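Local coordinates for protein N-acyl homoserine lactonase (Bacillus thuringiensis, PDB 2BTN) that probably hydrolyses the lactone ring of N-acyl homoserine lactones, using two zinc ions per subunit, at residues Q126-E131 against I152-Y157; S187-I192 against E229-F234. All coordinates share one frame; numbering follows the deposited sequence.

Contact 1. Residues Q126-E131 against I152-Y157; sequences QRTEYE and IIEGDY
Arg127 and Ile152 meet where strand 123-126 gives way to helix 127-133. The first torsion of Arg127 sets CG anti to the backbone N (chi1 179°), which carries the chain outward, away from the Ile152 methyl CG2; a bend at chi3 then brings the guanidinium back, and its flat face comes to rest on that methyl, with CZ 3.7 Å from CG2. At the guanidinium edge lies the carboxylate of Glu154, turned 50° from the guanidinium plane. The salt bridge is long, 3.6 Å between Arg127 NE and Glu154 OE2. The other branch of Ile152 serves Tyr130: CD1 sits over one face of the ring, offset toward its rim, in a CH-pi contact 3.9 Å from the centroid. Behind these groups the backbones are joined in parallel register, Gln126 beside Ile153, and Arg127 N donates to Ile153 O at 2.8 Å, with an N-H...O angle of 137°. Gln126 turns its side-chain end toward Gly155, whose positive phi favours glycine. The contact thus closes a beta-alpha-beta unit of the metallo-beta-lactamase fold; its chemistry implies that one isoleucine supplies apolar cover to both a cation and a ring, while the loosely paired charges add a modest, probably solvent-screened attraction.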
ATOM      1  N   GLN A 126      -0.984  -7.035   9.628  1.00 10.88           N
ATOM      2  CA  GLN A 126      -0.190  -8.173  10.067  1.00 11.87           C
ATOM      3  C   GLN A 126       0.298  -7.995  11.498  1.00 12.37           C
ATOM      4  O   GLN A 126       0.618  -6.885  11.927  1.00 11.53           O
ATOM      5  CB  GLN A 126       0.999  -8.383   9.133  1.00 11.30           C
ATOM      6  CG  GLN A 126       0.572  -8.817   7.721  1.00 11.31           C
ATOM      7  CD  GLN A 126       0.208 -10.287   7.609  1.00 12.42           C
ATOM      8  OE1 GLN A 126      -0.449 -10.695   6.639  1.00 12.55           O
ATOM      9  NE2 GLN A 126       0.681 -11.092   8.543  1.00  7.14           N
ATOM     10  N   ARG A 127       0.326  -9.095  12.246  1.00 13.19           N
ATOM     11  CA  ARG A 127       0.687  -9.005  13.664  1.00 14.35           C
ATOM     12  C   ARG A 127       2.108  -8.506  13.810  1.00 14.27           C
ATOM     13  O   ARG A 127       2.398  -7.723  14.712  1.00 13.93           O
ATOM     14  CB  ARG A 127       0.537 -10.354  14.374  1.00 15.81           C
ATOM     15  CG  ARG A 127       0.934 -10.320  15.873  1.00 19.61           C
ATOM     16  CD  ARG A 127       0.617 -11.610  16.647  1.00 25.80           C
ATOM     17  NE  ARG A 127      -0.659 -12.186  16.217  1.00 30.48           N
ATOM     18  CZ  ARG A 127      -1.859 -11.821  16.662  1.00 33.34           C
ATOM     19  NH1 ARG A 127      -1.998 -10.864  17.581  1.00 32.92           N
ATOM     20  NH2 ARG A 127      -2.937 -12.421  16.167  1.00 34.46           N
ATOM     21  N   THR A 128       3.001  -8.959  12.927  1.00 13.33           N
ATOM     22  CA  THR A 128       4.404  -8.550  13.048  1.00 13.83           C
ATOM     23  C   THR A 128       4.560  -7.054  12.742  1.00 13.08           C
ATOM     24  O   THR A 128       5.435  -6.397  13.318  1.00 13.01           O
ATOM     25  CB  THR A 128       5.331  -9.401  12.161  1.00 13.89           C
ATOM     26  OG1 THR A 128       4.787  -9.458  10.847  1.00 17.33           O
ATOM     27  CG2 THR A 128       5.323 -10.845  12.596  1.00 14.48           C
ATOM     28  N   GLU A 129       3.706  -6.515  11.863  1.00 11.72           N
ATOM     29  CA  GLU A 129       3.735  -5.071  11.560  1.00 11.66           C
ATOM     30  C   GLU A 129       3.207  -4.274  12.750  1.00 12.01           C
ATOM     31  O   GLU A 129       3.844  -3.308  13.201  1.00 11.38           O
ATOM     32  CB  GLU A 129       2.919  -4.726  10.308  1.00 11.15           C
ATOM     33  CG  GLU A 129       3.058  -3.263   9.833  1.00 11.02           C
ATOM     34  CD  GLU A 129       4.439  -2.941   9.289  1.00 13.14           C
ATOM     35  OE1 GLU A 129       5.204  -3.891   9.019  1.00 11.39           O
ATOM     36  OE2 GLU A 129       4.774  -1.732   9.164  1.00 12.68           O
ATOM     37  N   TYR A 130       2.041  -4.688  13.243  1.00 12.47           N
ATOM     38  CA  TYR A 130       1.369  -4.021  14.364  1.00 13.55           C
ATOM     39  C   TYR A 130       2.283  -3.968  15.595  1.00 14.20           C
ATOM     40  O   TYR A 130       2.408  -2.929  16.238  1.00 14.09           O
ATOM     41  CB  TYR A 130       0.066  -4.760  14.699  1.00 13.90           C
ATOM     42  CG  TYR A 130      -0.642  -4.297  15.941  1.00 15.64           C
ATOM     43  CD1 TYR A 130      -1.442  -3.154  15.928  1.00 17.26           C
ATOM     44  CD2 TYR A 130      -0.529  -5.007  17.125  1.00 18.68           C
ATOM     45  CE1 TYR A 130      -2.105  -2.731  17.080  1.00 18.17           C
ATOM     46  CE2 TYR A 130      -1.195  -4.594  18.272  1.00 20.57           C
ATOM     47  CZ  TYR A 130      -1.980  -3.463  18.241  1.00 20.67           C
ATOM     48  OH  TYR A 130      -2.638  -3.068  19.389  1.00 23.21           O
ATOM     49  N   GLU A 131       2.921  -5.101  15.901  1.00 14.92           N
ATOM     50  CA  GLU A 131       3.785  -5.215  17.081  1.00 15.50           C
ATOM     51  C   GLU A 131       5.056  -4.388  16.911  1.00 15.33           C
ATOM     52  O   GLU A 131       5.487  -3.747  17.862  1.00 15.92           O
ATOM     53  CB  GLU A 131       4.078  -6.687  17.433  1.00 16.81           C
ATOM     54  CG  GLU A 131       2.810  -7.424  17.865  1.00 18.52           C
ATOM     55  CD  GLU A 131       3.024  -8.816  18.427  1.00 23.57           C
ATOM     56  OE1 GLU A 131       4.087  -9.417  18.175  1.00 24.76           O
ATOM     57  OE2 GLU A 131       2.103  -9.310  19.125  1.00 25.92           O
ATOM     58  N   ILE A 152      -6.178  -8.081  13.496  1.00 13.19           N
ATOM     59  CA  ILE A 152      -4.786  -8.495  13.361  1.00 13.77           C
ATOM     60  C   ILE A 152      -4.700  -9.919  12.810  1.00 13.89           C
ATOM     61  O   ILE A 152      -5.297 -10.854  13.370  1.00 14.47           O
ATOM     62  CB  ILE A 152      -4.034  -8.366  14.716  1.00 15.11           C
ATOM     63  CG1 ILE A 152      -4.035  -6.902  15.197  1.00 15.33           C
ATOM     64  CG2 ILE A 152      -2.638  -8.910  14.587  1.00 13.40           C
ATOM     65  CD1 ILE A 152      -3.915  -6.758  16.704  1.00 20.11           C
ATOM     66  N   ILE A 153      -3.971 -10.077  11.705  1.00 12.64           N
ATOM     67  CA  ILE A 153      -3.845 -11.384  11.053  1.00 13.18           C
ATOM     68  C   ILE A 153      -2.379 -11.789  11.028  1.00 14.14           C
ATOM     69  O   ILE A 153      -1.529 -10.969  11.352  1.00 14.15           O
ATOM     70  CB  ILE A 153      -4.436 -11.319   9.626  1.00 12.78           C
ATOM     71  CG1 ILE A 153      -3.682 -10.259   8.759  1.00 10.67           C
ATOM     72  CG2 ILE A 153      -5.957 -11.054   9.697  1.00 12.36           C
ATOM     73  CD1 ILE A 153      -3.854 -10.407   7.212  1.00  8.13           C
ATOM     74  N   GLU A 154      -2.089 -13.042  10.658  1.00 14.85           N
ATOM     75  CA  GLU A 154      -0.719 -13.485  10.383  1.00 16.09           C
ATOM     76  C   GLU A 154      -0.634 -14.381   9.168  1.00 15.36           C
ATOM     77  O   GLU A 154      -1.307 -15.426   9.101  1.00 16.49           O
ATOM     78  CB  GLU A 154      -0.083 -14.194  11.578  1.00 18.07           C
ATOM     79  CG  GLU A 154       0.633 -13.226  12.490  1.00 24.18           C
ATOM     80  CD  GLU A 154       1.912 -13.777  13.113  1.00 28.91           C
ATOM     81  OE1 GLU A 154       2.843 -14.236  12.387  1.00 32.55           O
ATOM     82  OE2 GLU A 154       1.975 -13.706  14.343  1.00 30.27           O
ATOM     83  N   GLY A 155       0.194 -13.966   8.217  1.00 13.61           N
ATOM     84  CA  GLY A 155       0.366 -14.677   6.961  1.00 12.84           C
ATOM     85  C   GLY A 155      -0.677 -14.320   5.915  1.00 12.02           C
ATOM     86  O   GLY A 155      -1.276 -13.231   5.927  1.00 11.23           O
ATOM     87  N   ASP A 156      -0.904 -15.262   5.014  1.00 11.98           N
ATOM     88  CA  ASP A 156      -1.829 -15.073   3.914  1.00 11.41           C
ATOM     89  C   ASP A 156      -3.234 -15.112   4.437  1.00 11.96           C
ATOM     90  O   ASP A 156      -3.523 -15.835   5.397  1.00 11.80           O
ATOM     91  CB  ASP A 156      -1.652 -16.177   2.885  1.00 11.72           C
ATOM     92  CG  ASP A 156      -0.420 -15.987   2.031  1.00 13.93           C
ATOM     93  OD1 ASP A 156       0.338 -14.992   2.212  1.00 13.10           O
ATOM     94  OD2 ASP A 156      -0.136 -16.807   1.151  1.00 14.36           O
ATOM     95  N   TYR A 157      -4.121 -14.364   3.786  1.00 11.82           N
ATOM     96  CA  TYR A 157      -5.463 -14.209   4.288  1.00 12.67           C
ATOM     97  C   TYR A 157      -6.427 -13.852   3.149  1.00 13.07           C
ATOM     98  O   TYR A 157      -6.094 -13.022   2.293  1.00 11.58           O
ATOM     99  CB  TYR A 157      -5.448 -13.129   5.376  1.00 12.81           C
ATOM    100  CG  TYR A 157      -6.762 -12.945   6.084  1.00 14.70           C
ATOM    101  CD1 TYR A 157      -7.202 -13.865   7.034  1.00 17.25           C
ATOM    102  CD2 TYR A 157      -7.570 -11.835   5.810  1.00 16.44           C
ATOM    103  CE1 TYR A 157      -8.414 -13.695   7.687  1.00 18.22           C
ATOM    104  CE2 TYR A 157      -8.784 -11.649   6.468  1.00 17.21           C
ATOM    105  CZ  TYR A 157      -9.197 -12.589   7.388  1.00 19.08           C
ATOM    106  OH  TYR A 157     -10.393 -12.419   8.024  1.00 20.97           O
TER

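Contact 2. Residues S187-I192 against E229-F234; sequences SVLLTI and EKPIIF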
ATOM      1  N   SER A 187      -6.732 -11.108 -13.004  1.00 17.59           N
ATOM      2  CA  SER A 187      -5.788 -11.131 -11.892  1.00 17.58           C
ATOM      3  C   SER A 187      -4.864  -9.918 -11.818  1.00 16.40           C
ATOM      4  O   SER A 187      -4.233  -9.553 -12.803  1.00 17.20           O
ATOM      5  CB  SER A 187      -4.960 -12.417 -11.917  1.00 18.06           C
ATOM      6  OG  SER A 187      -5.814 -13.528 -11.791  1.00 20.00           O
ATOM      7  N   VAL A 188      -4.777  -9.316 -10.632  1.00 15.26           N
ATOM      8  CA  VAL A 188      -3.975  -8.111 -10.421  1.00 13.67           C
ATOM      9  C   VAL A 188      -3.110  -8.279  -9.183  1.00 13.04           C
ATOM     10  O   VAL A 188      -3.591  -8.633  -8.097  1.00 13.04           O
ATOM     11  CB  VAL A 188      -4.862  -6.821 -10.287  1.00 13.83           C
ATOM     12  CG1 VAL A 188      -3.988  -5.518 -10.066  1.00 12.02           C
ATOM     13  CG2 VAL A 188      -5.777  -6.644 -11.496  1.00 13.14           C
ATOM     14  N   LEU A 189      -1.826  -8.039  -9.350  1.00 13.06           N
ATOM     15  CA  LEU A 189      -0.933  -7.962  -8.198  1.00 13.28           C
ATOM     16  C   LEU A 189      -0.516  -6.526  -7.860  1.00 12.19           C
ATOM     17  O   LEU A 189       0.077  -5.821  -8.677  1.00 12.95           O
ATOM     18  CB  LEU A 189       0.282  -8.872  -8.408  1.00 13.21           C
ATOM     19  CG  LEU A 189       1.403  -8.906  -7.363  1.00 15.42           C
ATOM     20  CD1 LEU A 189       0.902  -9.374  -5.986  1.00 15.80           C
ATOM     21  CD2 LEU A 189       2.516  -9.811  -7.920  1.00 15.72           C
ATOM     22  N   LEU A 190      -0.830  -6.110  -6.632  1.00 10.79           N
ATOM     23  CA  LEU A 190      -0.322  -4.879  -6.074  1.00  9.86           C
ATOM     24  C   LEU A 190       0.834  -5.222  -5.123  1.00  9.24           C
ATOM     25  O   LEU A 190       0.583  -5.730  -4.039  1.00  9.26           O
ATOM     26  CB  LEU A 190      -1.446  -4.155  -5.316  1.00  9.36           C
ATOM     27  CG  LEU A 190      -2.750  -3.853  -6.080  1.00 10.91           C
ATOM     28  CD1 LEU A 190      -3.674  -3.060  -5.176  1.00  9.68           C
ATOM     29  CD2 LEU A 190      -2.484  -3.058  -7.392  1.00  9.08           C
ATOM     30  N   THR A 191       2.081  -4.990  -5.531  1.00  9.43           N
ATOM     31  CA  THR A 191       3.225  -5.341  -4.686  1.00  9.46           C
ATOM     32  C   THR A 191       3.239  -4.466  -3.445  1.00  9.56           C
ATOM     33  O   THR A 191       3.718  -4.894  -2.400  1.00 10.04           O
ATOM     34  CB  THR A 191       4.606  -5.207  -5.409  1.00  9.74           C
ATOM     35  OG1 THR A 191       4.840  -3.846  -5.788  1.00  9.80           O
ATOM     36  CG2 THR A 191       4.642  -5.996  -6.719  1.00  9.11           C
ATOM     37  N   ILE A 192       2.698  -3.253  -3.574  1.00  8.94           N
ATOM     38  CA  ILE A 192       2.959  -2.178  -2.613  1.00  9.40           C
ATOM     39  C   ILE A 192       4.484  -2.063  -2.453  1.00 10.41           C
ATOM     40  O   ILE A 192       5.182  -2.063  -3.468  1.00 11.26           O
ATOM     41  CB  ILE A 192       2.208  -2.370  -1.236  1.00  8.94           C
ATOM     42  CG1 ILE A 192       0.823  -2.995  -1.433  1.00  7.42           C
ATOM     43  CG2 ILE A 192       2.174  -1.019  -0.454  1.00  8.66           C
ATOM     44  CD1 ILE A 192      -0.208  -2.142  -2.207  1.00  8.34           C
ATOM     45  N   GLU A 229       0.003 -17.377 -11.940  1.00 23.05           N
ATOM     46  CA  GLU A 229      -1.202 -16.568 -12.179  1.00 22.46           C
ATOM     47  C   GLU A 229      -1.064 -15.582 -13.339  1.00 22.09           C
ATOM     48  O   GLU A 229      -2.071 -15.125 -13.883  1.00 22.19           O
ATOM     49  CB  GLU A 229      -1.626 -15.806 -10.908  1.00 22.09           C
ATOM     50  CG  GLU A 229      -1.809 -16.662  -9.658  1.00 22.14           C
ATOM     51  CD  GLU A 229      -3.055 -17.524  -9.685  1.00 26.94           C
ATOM     52  OE1 GLU A 229      -3.267 -18.295  -8.724  1.00 29.63           O
ATOM     53  OE2 GLU A 229      -3.841 -17.431 -10.649  1.00 28.77           O
ATOM     54  N   LYS A 230       0.170 -15.229 -13.686  1.00 21.23           N
ATOM     55  CA  LYS A 230       0.417 -14.257 -14.760  1.00 21.53           C
ATOM     56  C   LYS A 230      -0.473 -13.002 -14.637  1.00 20.49           C
ATOM     57  O   LYS A 230      -1.221 -12.663 -15.568  1.00 20.05           O
ATOM     58  CB  LYS A 230       0.235 -14.924 -16.128  1.00 23.21           C
ATOM     59  CG  LYS A 230       1.096 -16.166 -16.310  1.00 25.85           C
ATOM     60  CD  LYS A 230       1.009 -16.746 -17.714  1.00 32.15           C
ATOM     61  CE  LYS A 230       1.930 -17.973 -17.840  1.00 34.41           C
ATOM     62  NZ  LYS A 230       3.286 -17.744 -17.225  1.00 35.52           N
ATOM     63  N   PRO A 231      -0.390 -12.306 -13.500  1.00 19.34           N
ATOM     64  CA  PRO A 231      -1.267 -11.164 -13.254  1.00 18.40           C
ATOM     65  C   PRO A 231      -0.665  -9.913 -13.901  1.00 18.04           C
ATOM     66  O   PRO A 231       0.519  -9.905 -14.241  1.00 17.77           O
ATOM     67  CB  PRO A 231      -1.223 -11.031 -11.730  1.00 17.65           C
ATOM     68  CG  PRO A 231       0.228 -11.398 -11.386  1.00 17.34           C
ATOM     69  CD  PRO A 231       0.594 -12.483 -12.410  1.00 19.10           C
ATOM     70  N   ILE A 232      -1.451  -8.857 -14.055  1.00 17.99           N
ATOM     71  CA  ILE A 232      -0.818  -7.551 -14.261  1.00 17.90           C
ATOM     72  C   ILE A 232      -0.338  -6.982 -12.920  1.00 16.87           C
ATOM     73  O   ILE A 232      -1.002  -7.138 -11.884  1.00 16.32           O
ATOM     74  CB  ILE A 232      -1.683  -6.573 -15.107  1.00 19.17           C
ATOM     75  CG1 ILE A 232      -2.869  -6.024 -14.326  1.00 20.46           C
ATOM     76  CG2 ILE A 232      -2.144  -7.282 -16.396  1.00 19.99           C
ATOM     77  CD1 ILE A 232      -3.863  -5.238 -15.202  1.00 25.43           C
ATOM     78  N   ILE A 233       0.851  -6.394 -12.933  1.00 15.60           N
ATOM     79  CA  ILE A 233       1.532  -6.045 -11.684  1.00 14.82           C
ATOM     80  C   ILE A 233       1.709  -4.541 -11.591  1.00 13.97           C
ATOM     81  O   ILE A 233       2.097  -3.895 -12.568  1.00 13.89           O
ATOM     82  CB  ILE A 233       2.890  -6.754 -11.549  1.00 15.06           C
ATOM     83  CG1 ILE A 233       2.752  -8.269 -11.764  1.00 15.60           C
ATOM     84  CG2 ILE A 233       3.507  -6.474 -10.168  1.00 13.03           C
ATOM     85  CD1 ILE A 233       4.069  -8.948 -11.976  1.00 16.49           C
ATOM     86  N   PHE A 234       1.386  -3.994 -10.422  1.00 13.02           N
ATOM     87  CA  PHE A 234       1.580  -2.569 -10.167  1.00 13.23           C
ATOM     88  C   PHE A 234       2.458  -2.414  -8.949  1.00 13.49           C
ATOM     89  O   PHE A 234       2.184  -3.008  -7.886  1.00 12.87           O
ATOM     90  CB  PHE A 234       0.239  -1.860  -9.968  1.00 12.53           C
ATOM     91  CG  PHE A 234      -0.647  -1.892 -11.180  1.00 15.34           C
ATOM     92  CD1 PHE A 234      -0.635  -0.834 -12.101  1.00 15.12           C
ATOM     93  CD2 PHE A 234      -1.540  -2.949 -11.384  1.00 15.22           C
ATOM     94  CE1 PHE A 234      -1.474  -0.842 -13.229  1.00 17.87           C
ATOM     95  CE2 PHE A 234      -2.393  -2.966 -12.510  1.00 17.10           C
ATOM     96  CZ  PHE A 234      -2.357  -1.921 -13.435  1.00 16.95           C
TER
HETATM   97  O   HOH W   1      -4.529 -15.865 -12.652  1.00 19.57           O
HETATM   98  O   HOH W   2       1.315  -1.690  -5.653  1.00  9.55           O
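Four backbone hydrogen bonds join the strand that enters this contact at Ser187 to Ile232-Phe234, the two running parallel. Ile232 N donates to Ser187 O and Leu189 N to Ile232 O; Phe234 N then reaches Leu189 O at 2.8 Å, and Thr191 N reaches Phe234 O at 3.1 Å. The ladder is straightest at Phe234 N, with 167° at the hydrogen, and more bent at Ile232 N, where the donor is tilted from the carbonyl plane of Ser187. Two CA-H...O contacts, Val188 CA to Ile232 O and Ile233 CA to Leu189 O, fill in between.

Apolar contacts follow the alternation of the strands. On one face, Val188 CG1 comes to the edge of the Phe234 ring, 3.8 Å from CD2, while Leu190 CD2 meets Phe234 CB at 3.9 Å. On the other, Leu189 and Ile233 run side by side in the same direction, and Leu189 CB touches Pro231 CG at 3.9 Å. Ile233 CG2, anti to its own N, extends to Thr191 CG2 at 3.7 Å.

Water bridges both ends. One water accepts from Ser187 OG and donates to the backbone O and carboxylate OE2 of Glu229; another accepts from Ile192 N and donates to Phe234 O, 2.7 Å away.

Strand 232-235 is the outermost strand of its sheet within the chain, and strand 176-182 flanks strand 186-192 across its other edge. Helix 212-229 makes the parallel crossover and covers the Leu189, Pro231 and Ile233 face through Val226, whereas Phe10 packs edge-to-face with Phe234 and Tyr40 touches Leu190.

In the fold
The two contacts apply one beta-alpha-beta principle twice in the alpha-beta/beta-alpha sandwich of the metallo-beta-lactamase fold. They share no element: the touching part of contact 1 lies at the edge of the seven-stranded sheet, its second segment running on into the five-stranded sheet that holds contact 2. Each involves a strand that is outermost in its sheet within this chain, and each is partly buried, but contact 2 has more buried residues and relies on a regular backbone ladder with apolar side chains, whereas contact 1 has a single cross-segment backbone bond and mixes charge with aliphatic cover. The end of segment 187-192 also comes nearer the metals, the side chain of Ile192 lying about 6 Å from a bound zinc ion.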